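PDB 3WAJ: transmembrane oligosaccharyl transferase from Archaeoglobus fulgidus, which belongs to the archaeal AglB/STT3 family of membrane enzymes, with a GT-C-type region of transmembrane helices and a C-terminal globular region. Local coordinates for residues L126-V131 / L174-L179; R135-A140 / A440-S444; L410-A414 / A433-Y438. The contacts are given in a common frame with arbitrary orientation. Residue numbers count along the deposited sequence, not the author numbering.

All three contacts join helices in the helical, probably membrane-embedded region, and their centres lie 12 to 14 Å apart. Contact 3 is the most deeply placed, with every touching residue buried. Contact 2 is also largely buried; Arg-135 is exposed at its margin and Ile-139 is partly exposed. Contact 1 is only partly buried and includes Glu-130, paired with Arg-129 of its own helix. Contacts 2 and 3 share helix 429-446. Contacts 1 and 2 use the successive helices 121-131 and 134-144, which touch through Thr-128 and Ala-137. Small residues set the spacing: Gly-175 and Ala-440 allow axes about 8 Å apart in contacts 1 and 2, while Trp-413 and Tyr-438 fill an 11.2 Å separation in contact 3.

Contact 1 (L126-V131 / L174-L179); sequences LLTREV and LGTFLL
Both segments are helical. Their axes come within 8.1 Å and run roughly parallel, with a signed crossing angle of 34°. The register is set by Leu-127 and Gly-175, whose CA atoms are 3.9 Å apart. Glu-130 and Leu-179 follow, with a CA-CA distance of 6.1 Å. Gly-175 faces the other helix, so backbone meets backbone here without a side chain between. A close approach at a glycine is a familiar way of packing helices in membrane proteins, and here it joins helices 121-131 and 163-181 of the STT3 family region. Leu-127 (t, p) lies along one flank. Leu-127 CD1 is 3.7 Å from Gly-175 N, 3.8 Å from Leu-174 CB and 4.1 Å from Leu-178 CD1. Leu-178 (m, t) also brings CD1 to 3.6 Å from Val-131 CG2. Leu-126 (t, p) points toward the second helix, and its CD2 lies 3.8 Å from Thr-176 CG2. Thr-176 OG1 is hydrogen-bonded to Ser-172 O in its own helix and to Thr-207 OG1 of helix 199-214. Glu-130 projects across, with OE2 3.3 Å from Leu-179 CD2. Within the same helix, Glu-130 OE1 forms a salt bridge with Arg-129 NE at 2.6 Å. Leu-410 of helix 405-420 covers Leu-127 and Val-131.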
loop_
_atom_site.group_PDB
_atom_site.type_symbol
_atom_site.label_atom_id
_atom_site.label_comp_id
_atom_site.label_asym_id
_atom_site.label_seq_id
_atom_site.Cartn_x
_atom_site.Cartn_y
_atom_site.Cartn_z
ATOM N N LEU A 126 -14.435 -14.122 -23.201
ATOM C CA LEU A 126 -14.582 -15.565 -22.997
ATOM C C LEU A 126 -15.660 -15.880 -21.979
ATOM O O LEU A 126 -16.533 -16.705 -22.247
ATOM C CB LEU A 126 -13.264 -16.212 -22.564
ATOM C CG LEU A 126 -13.376 -17.728 -22.376
ATOM C CD1 LEU A 126 -13.877 -18.366 -23.663
ATOM C CD2 LEU A 126 -12.057 -18.359 -21.951
ATOM N N LEU A 127 -15.614 -15.222 -20.820
ATOM C CA LEU A 127 -16.610 -15.470 -19.768
ATOM C C LEU A 127 -18.044 -15.074 -20.145
ATOM O O LEU A 127 -18.966 -15.866 -19.955
ATOM C CB LEU A 127 -16.222 -14.801 -18.448
ATOM C CG LEU A 127 -17.299 -14.856 -17.359
ATOM C CD1 LEU A 127 -17.540 -16.283 -16.875
ATOM C CD2 LEU A 127 -16.932 -13.956 -16.200
ATOM N N THR A 128 -18.242 -13.861 -20.661
ATOM C CA THR A 128 -19.601 -13.431 -20.984
ATOM C C THR A 128 -20.099 -14.000 -22.314
ATOM O O THR A 128 -21.278 -13.874 -22.642
ATOM C CB THR A 128 -19.811 -11.887 -20.959
ATOM O OG1 THR A 128 -20.123 -11.435 -22.275
ATOM C CG2 THR A 128 -18.600 -11.161 -20.467
ATOM N N ARG A 129 -19.197 -14.618 -23.072
ATOM C CA ARG A 129 -19.595 -15.406 -24.238
ATOM C C ARG A 129 -20.118 -16.762 -23.766
ATOM O O ARG A 129 -21.144 -17.244 -24.239
ATOM C CB ARG A 129 -18.405 -15.609 -25.182
ATOM C CG ARG A 129 -18.755 -16.069 -26.594
ATOM C CD ARG A 129 -18.891 -17.588 -26.710
ATOM N NE ARG A 129 -17.595 -18.268 -26.679
ATOM C CZ ARG A 129 -17.133 -19.053 -27.650
ATOM N NH1 ARG A 129 -17.864 -19.271 -28.738
ATOM N NH2 ARG A 129 -15.939 -19.624 -27.531
ATOM N N GLU A 130 -19.401 -17.366 -22.823
ATOM C CA GLU A 130 -19.673 -18.731 -22.380
ATOM C C GLU A 130 -20.928 -18.841 -21.531
ATOM O O GLU A 130 -21.473 -19.935 -21.341
ATOM C CB GLU A 130 -18.470 -19.272 -21.600
ATOM C CG GLU A 130 -17.825 -20.478 -22.244
ATOM C CD GLU A 130 -17.946 -20.458 -23.753
ATOM O OE1 GLU A 130 -17.407 -19.533 -24.395
ATOM O OE2 GLU A 130 -18.588 -21.374 -24.301
ATOM N N VAL A 131 -21.377 -17.706 -21.008
ATOM C CA VAL A 131 -22.579 -17.672 -20.191
ATOM C C VAL A 131 -23.724 -17.257 -21.083
ATOM O O VAL A 131 -24.795 -17.865 -21.080
ATOM C CB VAL A 131 -22.446 -16.675 -19.033
ATOM C CG1 VAL A 131 -23.796 -16.425 -18.384
ATOM C CG2 VAL A 131 -21.433 -17.182 -17.998
ATOM N N LEU A 174 -13.146 -18.660 -14.266
ATOM C CA LEU A 174 -14.579 -18.849 -14.458
ATOM C C LEU A 174 -14.908 -19.191 -15.920
ATOM O O LEU A 174 -15.518 -20.229 -16.207
ATOM C CB LEU A 174 -15.340 -17.597 -14.038
ATOM C CG LEU A 174 -15.214 -17.126 -12.595
ATOM C CD1 LEU A 174 -15.927 -15.796 -12.428
ATOM C CD2 LEU A 174 -15.771 -18.156 -11.617
ATOM N N GLY A 175 -14.505 -18.315 -16.834
ATOM C CA GLY A 175 -14.770 -18.496 -18.249
ATOM C C GLY A 175 -14.225 -19.797 -18.801
ATOM O O GLY A 175 -14.879 -20.463 -19.600
ATOM N N THR A 176 -13.023 -20.163 -18.376
ATOM C CA THR A 176 -12.413 -21.406 -18.835
ATOM C C THR A 176 -13.061 -22.615 -18.176
ATOM O O THR A 176 -13.148 -23.691 -18.773
ATOM C CB THR A 176 -10.891 -21.439 -18.576
ATOM O OG1 THR A 176 -10.634 -21.250 -17.175
ATOM C CG2 THR A 176 -10.167 -20.373 -19.408
ATOM N N PHE A 177 -13.492 -22.455 -16.929
ATOM C CA PHE A 177 -14.227 -23.531 -16.277
ATOM C C PHE A 177 -15.584 -23.761 -16.955
ATOM O O PHE A 177 -15.979 -24.905 -17.188
ATOM C CB PHE A 177 -14.438 -23.271 -14.792
ATOM C CG PHE A 177 -15.211 -24.359 -14.101
ATOM C CD1 PHE A 177 -14.578 -25.527 -13.707
ATOM C CD2 PHE A 177 -16.583 -24.225 -13.869
ATOM C CE1 PHE A 177 -15.290 -26.547 -13.096
ATOM C CE2 PHE A 177 -17.308 -25.239 -13.250
ATOM C CZ PHE A 177 -16.663 -26.404 -12.865
ATOM N N LEU A 178 -16.300 -22.680 -17.257
ATOM C CA LEU A 178 -17.603 -22.818 -17.882
ATOM C C LEU A 178 -17.426 -23.388 -19.281
ATOM O O LEU A 178 -18.187 -24.255 -19.705
ATOM C CB LEU A 178 -18.370 -21.494 -17.876
ATOM C CG LEU A 178 -18.849 -21.130 -16.467
ATOM C CD1 LEU A 178 -19.640 -19.833 -16.442
ATOM C CD2 LEU A 178 -19.674 -22.263 -15.869
ATOM N N LEU A 179 -16.388 -22.936 -19.973
ATOM C CA LEU A 179 -16.028 -23.490 -21.274
ATOM C C LEU A 179 -15.782 -25.001 -21.189
ATOM O O LEU A 179 -16.128 -25.746 -22.104
ATOM C CB LEU A 179 -14.797 -22.767 -21.824
ATOM C CG LEU A 179 -14.408 -22.916 -23.300
ATOM C CD1 LEU A 179 -13.620 -24.178 -23.564
ATOM C CD2 LEU A 179 -15.636 -22.885 -24.189
#

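Contact 2 (R135-A140 / A440-S444); sequences RAAVIA and ALALS
Ile-139 and Ala-440 supply the main side chains of this contact, and both point toward the opposite helix. Ile-139 is in the m, t rotamer. Ile-139 CG2 lies 3.6 Å from Leu-443 CD1, and Ile-139 CD1 lies 3.8 Å from Ser-444 CB. Leu-443 is also m, t and faces the first helix. Ala-440 CB sits against the backbone of the first helix, 3.1 Å from Ala-136 O and 3.3 Å from Ala-140 N. Ala-440 CB is also 3.7 Å from Ala-140 CB and 3.8 Å from Ile-139 CB. The two helices approach to 8.3 Å between axes, and their N-to-C directions make a steep angle of 130°. The nearest CA atoms are those of Ala-140 and Ala-440, 4.8 Å apart. This is close alanine-mediated helix packing, as in many membrane proteins: it joins helix 134-144 of the STT3 N-terminal region to helix 429-446, far along the sequence. Ser-444, with chi1 t, brings OG to 3.9 Å from Arg-135 CB. Ser-444 OG is 3.6 Å from Ala-136 N, which instead bonds to Asp-133 OD1. The Ala-136 and Ser-444 CB atoms are also 3.6 Å apart. Arg-135 starts sideways with chi1 m, and its guanidinium end leads away from the second segment.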
loop_
_atom_site.group_PDB
_atom_site.type_symbol
_atom_site.label_atom_id
_atom_site.label_comp_id
_atom_site.label_asym_id
_atom_site.label_seq_id
_atom_site.Cartn_x
_atom_site.Cartn_y
_atom_site.Cartn_z
ATOM N N ARG A 135 -22.857 -11.338 -28.948
ATOM C CA ARG A 135 -23.237 -9.930 -28.968
ATOM C C ARG A 135 -22.875 -9.298 -27.629
ATOM O O ARG A 135 -22.284 -8.220 -27.581
ATOM C CB ARG A 135 -24.739 -9.793 -29.225
ATOM C CG ARG A 135 -25.234 -10.563 -30.438
ATOM C CD ARG A 135 -25.843 -9.631 -31.473
ATOM N NE ARG A 135 -26.032 -10.293 -32.761
ATOM C CZ ARG A 135 -26.795 -9.817 -33.740
ATOM N NH1 ARG A 135 -27.445 -8.672 -33.580
ATOM N NH2 ARG A 135 -26.911 -10.487 -34.878
ATOM N N ALA A 136 -23.231 -9.977 -26.543
ATOM C CA ALA A 136 -22.940 -9.481 -25.194
ATOM C C ALA A 136 -21.435 -9.466 -24.897
ATOM O O ALA A 136 -20.929 -8.554 -24.245
ATOM C CB ALA A 136 -23.673 -10.309 -24.151
ATOM N N ALA A 137 -20.731 -10.476 -25.395
ATOM C CA ALA A 137 -19.311 -10.653 -25.118
ATOM C C ALA A 137 -18.424 -9.588 -25.747
ATOM O O ALA A 137 -17.253 -9.448 -25.386
ATOM C CB ALA A 137 -18.877 -12.028 -25.549
ATOM N N VAL A 138 -18.987 -8.841 -26.690
ATOM C CA VAL A 138 -18.259 -7.778 -27.374
ATOM C C VAL A 138 -18.448 -6.449 -26.645
ATOM O O VAL A 138 -17.483 -5.709 -26.415
ATOM C CB VAL A 138 -18.686 -7.686 -28.855
ATOM C CG1 VAL A 138 -18.623 -6.258 -29.358
ATOM C CG2 VAL A 138 -17.819 -8.597 -29.705
ATOM N N ILE A 139 -19.691 -6.165 -26.268
ATOM C CA ILE A 139 -19.984 -5.016 -25.427
ATOM C C ILE A 139 -19.208 -5.169 -24.117
ATOM O O ILE A 139 -18.757 -4.188 -23.519
ATOM C CB ILE A 139 -21.481 -4.930 -25.124
ATOM C CG1 ILE A 139 -22.291 -5.248 -26.380
ATOM C CG2 ILE A 139 -21.831 -3.560 -24.581
ATOM C CD1 ILE A 139 -23.784 -5.373 -26.145
ATOM N N ALA A 140 -19.052 -6.423 -23.701
ATOM C CA ALA A 140 -18.334 -6.776 -22.485
ATOM C C ALA A 140 -16.882 -6.341 -22.544
ATOM O O ALA A 140 -16.407 -5.607 -21.674
ATOM C CB ALA A 140 -18.415 -8.263 -22.261
ATOM N N ALA A 440 -22.998 -5.466 -20.177
ATOM C CA ALA A 440 -22.998 -6.030 -21.526
ATOM C C ALA A 440 -24.209 -6.936 -21.744
ATOM O O ALA A 440 -24.561 -7.252 -22.876
ATOM C CB ALA A 440 -21.737 -6.796 -21.772
ATOM N N LEU A 441 -24.822 -7.374 -20.651
ATOM C CA LEU A 441 -26.028 -8.181 -20.721
ATOM C C LEU A 441 -27.234 -7.246 -20.811
ATOM O O LEU A 441 -28.044 -7.360 -21.732
ATOM C CB LEU A 441 -26.098 -9.099 -19.498
ATOM C CG LEU A 441 -27.211 -10.134 -19.339
ATOM C CD1 LEU A 441 -28.352 -9.557 -18.523
ATOM C CD2 LEU A 441 -27.704 -10.641 -20.686
ATOM N N ALA A 442 -27.319 -6.299 -19.874
ATOM C CA ALA A 442 -28.377 -5.285 -19.858
ATOM C C ALA A 442 -28.499 -4.545 -21.191
ATOM O O ALA A 442 -29.590 -4.134 -21.588
ATOM C CB ALA A 442 -28.151 -4.293 -18.727
ATOM N N LEU A 443 -27.371 -4.355 -21.863
ATOM C CA LEU A 443 -27.372 -3.748 -23.184
ATOM C C LEU A 443 -27.757 -4.780 -24.241
ATOM O O LEU A 443 -28.695 -4.560 -25.007
ATOM C CB LEU A 443 -26.010 -3.121 -23.494
ATOM C CG LEU A 443 -25.620 -1.906 -22.646
ATOM C CD1 LEU A 443 -24.262 -1.366 -23.061
ATOM C CD2 LEU A 443 -26.672 -0.811 -22.718
ATOM N N SER A 444 -27.064 -5.919 -24.261
ATOM C CA SER A 444 -27.368 -7.002 -25.206
ATOM C C SER A 444 -28.724 -7.645 -24.912
ATOM O O SER A 444 -28.876 -8.871 -24.950
ATOM C CB SER A 444 -26.263 -8.060 -25.192
ATOM O OG SER A 444 -26.651 -9.254 -25.847
#

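Contact 3 (L410-A414 / A433-Y438)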
loop_
_atom_site.group_PDB
_atom_site.type_symbol
_atom_site.label_atom_id
_atom_site.label_comp_id
_atom_site.label_asym_id
_atom_site.label_seq_id
_atom_site.Cartn_x
_atom_site.Cartn_y
_atom_site.Cartn_z
ATOM N N LEU A 410 -22.800 -17.646 -12.809
ATOM C CA LEU A 410 -22.422 -16.237 -12.814
ATOM C C LEU A 410 -23.023 -15.464 -11.634
ATOM O O LEU A 410 -22.329 -14.672 -10.986
ATOM C CB LEU A 410 -22.798 -15.587 -14.148
ATOM C CG LEU A 410 -21.890 -14.467 -14.661
ATOM C CD1 LEU A 410 -20.534 -15.006 -15.142
ATOM C CD2 LEU A 410 -22.613 -13.709 -15.763
ATOM N N LEU A 411 -24.305 -15.699 -11.357
ATOM C CA LEU A 411 -24.990 -15.062 -10.228
ATOM C C LEU A 411 -24.338 -15.400 -8.889
ATOM O O LEU A 411 -24.162 -14.528 -8.036
ATOM C CB LEU A 411 -26.473 -15.441 -10.218
ATOM C CG LEU A 411 -27.345 -14.466 -11.013
ATOM C CD1 LEU A 411 -28.709 -15.065 -11.355
ATOM C CD2 LEU A 411 -27.506 -13.164 -10.239
ATOM N N ILE A 412 -23.988 -16.674 -8.728
ATOM C CA ILE A 412 -23.334 -17.174 -7.529
ATOM C C ILE A 412 -21.998 -16.473 -7.339
ATOM O O ILE A 412 -21.632 -16.096 -6.229
ATOM C CB ILE A 412 -23.100 -18.699 -7.635
ATOM C CG1 ILE A 412 -24.433 -19.450 -7.634
ATOM C CG2 ILE A 412 -22.225 -19.209 -6.499
ATOM C CD1 ILE A 412 -24.270 -20.964 -7.698
ATOM N N TRP A 413 -21.265 -16.312 -8.434
ATOM C CA TRP A 413 -20.002 -15.585 -8.411
ATOM C C TRP A 413 -20.230 -14.142 -7.972
ATOM O O TRP A 413 -19.521 -13.631 -7.113
ATOM C CB TRP A 413 -19.344 -15.628 -9.795
ATOM C CG TRP A 413 -18.220 -14.643 -9.986
ATOM C CD1 TRP A 413 -17.045 -14.579 -9.281
ATOM C CD2 TRP A 413 -18.154 -13.603 -10.970
ATOM N NE1 TRP A 413 -16.263 -13.554 -9.765
ATOM C CE2 TRP A 413 -16.919 -12.941 -10.802
ATOM C CE3 TRP A 413 -19.021 -13.166 -11.974
ATOM C CZ2 TRP A 413 -16.530 -11.864 -11.604
ATOM C CZ3 TRP A 413 -18.635 -12.092 -12.772
ATOM C CH2 TRP A 413 -17.404 -11.457 -12.582
ATOM N N ALA A 414 -21.242 -13.503 -8.554
ATOM C CA ALA A 414 -21.562 -12.113 -8.249
ATOM C C ALA A 414 -21.979 -11.914 -6.788
ATOM O O ALA A 414 -21.489 -11.005 -6.112
ATOM C CB ALA A 414 -22.636 -11.601 -9.194
ATOM N N ALA A 433 -15.037 -6.541 -13.283
ATOM C CA ALA A 433 -15.495 -7.556 -14.224
ATOM C C ALA A 433 -16.980 -7.833 -14.055
ATOM O O ALA A 433 -17.663 -8.105 -15.037
ATOM C CB ALA A 433 -14.707 -8.838 -14.064
ATOM N N VAL A 434 -17.475 -7.779 -12.818
ATOM C CA VAL A 434 -18.895 -8.010 -12.574
ATOM C C VAL A 434 -19.738 -6.938 -13.237
ATOM O O VAL A 434 -20.678 -7.245 -13.970
ATOM C CB VAL A 434 -19.260 -8.032 -11.078
ATOM C CG1 VAL A 434 -20.779 -8.125 -10.917
ATOM C CG2 VAL A 434 -18.584 -9.176 -10.367
ATOM N N SER A 435 -19.400 -5.681 -12.977
ATOM C CA SER A 435 -20.183 -4.567 -13.509
ATOM C C SER A 435 -20.088 -4.473 -15.034
ATOM O O SER A 435 -20.976 -3.910 -15.678
ATOM C CB SER A 435 -19.766 -3.248 -12.869
ATOM O OG SER A 435 -18.701 -2.664 -13.588
ATOM N N ALA A 436 -19.027 -5.040 -15.612
ATOM C CA ALA A 436 -18.853 -5.034 -17.071
ATOM C C ALA A 436 -19.649 -6.133 -17.809
ATOM O O ALA A 436 -20.078 -5.941 -18.952
ATOM C CB ALA A 436 -17.383 -5.121 -17.426
ATOM N N VAL A 437 -19.814 -7.285 -17.158
ATOM C CA VAL A 437 -20.537 -8.417 -17.738
ATOM C C VAL A 437 -22.039 -8.200 -17.670
ATOM O O VAL A 437 -22.743 -8.415 -18.659
ATOM C CB VAL A 437 -20.183 -9.731 -17.023
ATOM C CG1 VAL A 437 -21.034 -10.877 -17.536
ATOM C CG2 VAL A 437 -18.713 -10.049 -17.196
ATOM N N TYR A 438 -22.521 -7.766 -16.503
ATOM C CA TYR A 438 -23.950 -7.519 -16.280
ATOM C C TYR A 438 -24.436 -6.183 -16.874
ATOM O O TYR A 438 -25.609 -5.829 -16.760
ATOM C CB TYR A 438 -24.295 -7.638 -14.788
ATOM C CG TYR A 438 -24.311 -9.065 -14.277
ATOM C CD1 TYR A 438 -25.032 -10.055 -14.941
ATOM C CD2 TYR A 438 -23.593 -9.430 -13.143
ATOM C CE1 TYR A 438 -25.046 -11.370 -14.481
ATOM C CE2 TYR A 438 -23.603 -10.743 -12.679
ATOM C CZ TYR A 438 -24.330 -11.703 -13.355
ATOM O OH TYR A 438 -24.347 -12.997 -12.902
#
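Leu-410 opens the contact. Its CB points toward helix 429-446, and Leu-410 CD2 lies 3.7 Å from Val-437 CG1 and 3.6 Å from Tyr-438 CZ. The Tyr-438 hydroxyl reaches the backbone here. Tyr-438 OH is 3.1 Å from Leu-411 N and 3.2 Å from Leu-410 O, but the angles are poor, so neither pair is a hydrogen bond. Leu-411 starts away from the other helix, yet its end turns back, and Leu-411 CG comes within 3.8 Å of Tyr-438 OH. Trp-413 (chi1 t) brings its ring across, and Trp-413 CH2 is 3.4 Å from Val-434 CG2. Val-434 CG2 sits over one face of the Trp-413 six-membered ring, 3.7 Å from its centroid and 25° off the normal, in a CH-pi contact. The CH2 atom of Trp-413 is also 4.0 Å from Ala-433 CB. Ala-414 lies closest in backbone terms, with its CA 6.5 Å from that of Val-434. Ala-414 CB is 3.7 Å from Tyr-438 CE2, at the edge of the tyrosine ring, and 4.3 Å from Val-434 CG1. Ile-392 of helix 384-402 touches both Leu-411 and Tyr-438. Leu-174 of helix 163-181 packs on Trp-413. The segment axes approach to 11.2 Å, and their N-to-C directions make an angle of 144°. Helices 405-420 and 429-446 follow one another in the chain, so the arrangement is an antiparallel helical hairpin within the helix bundle.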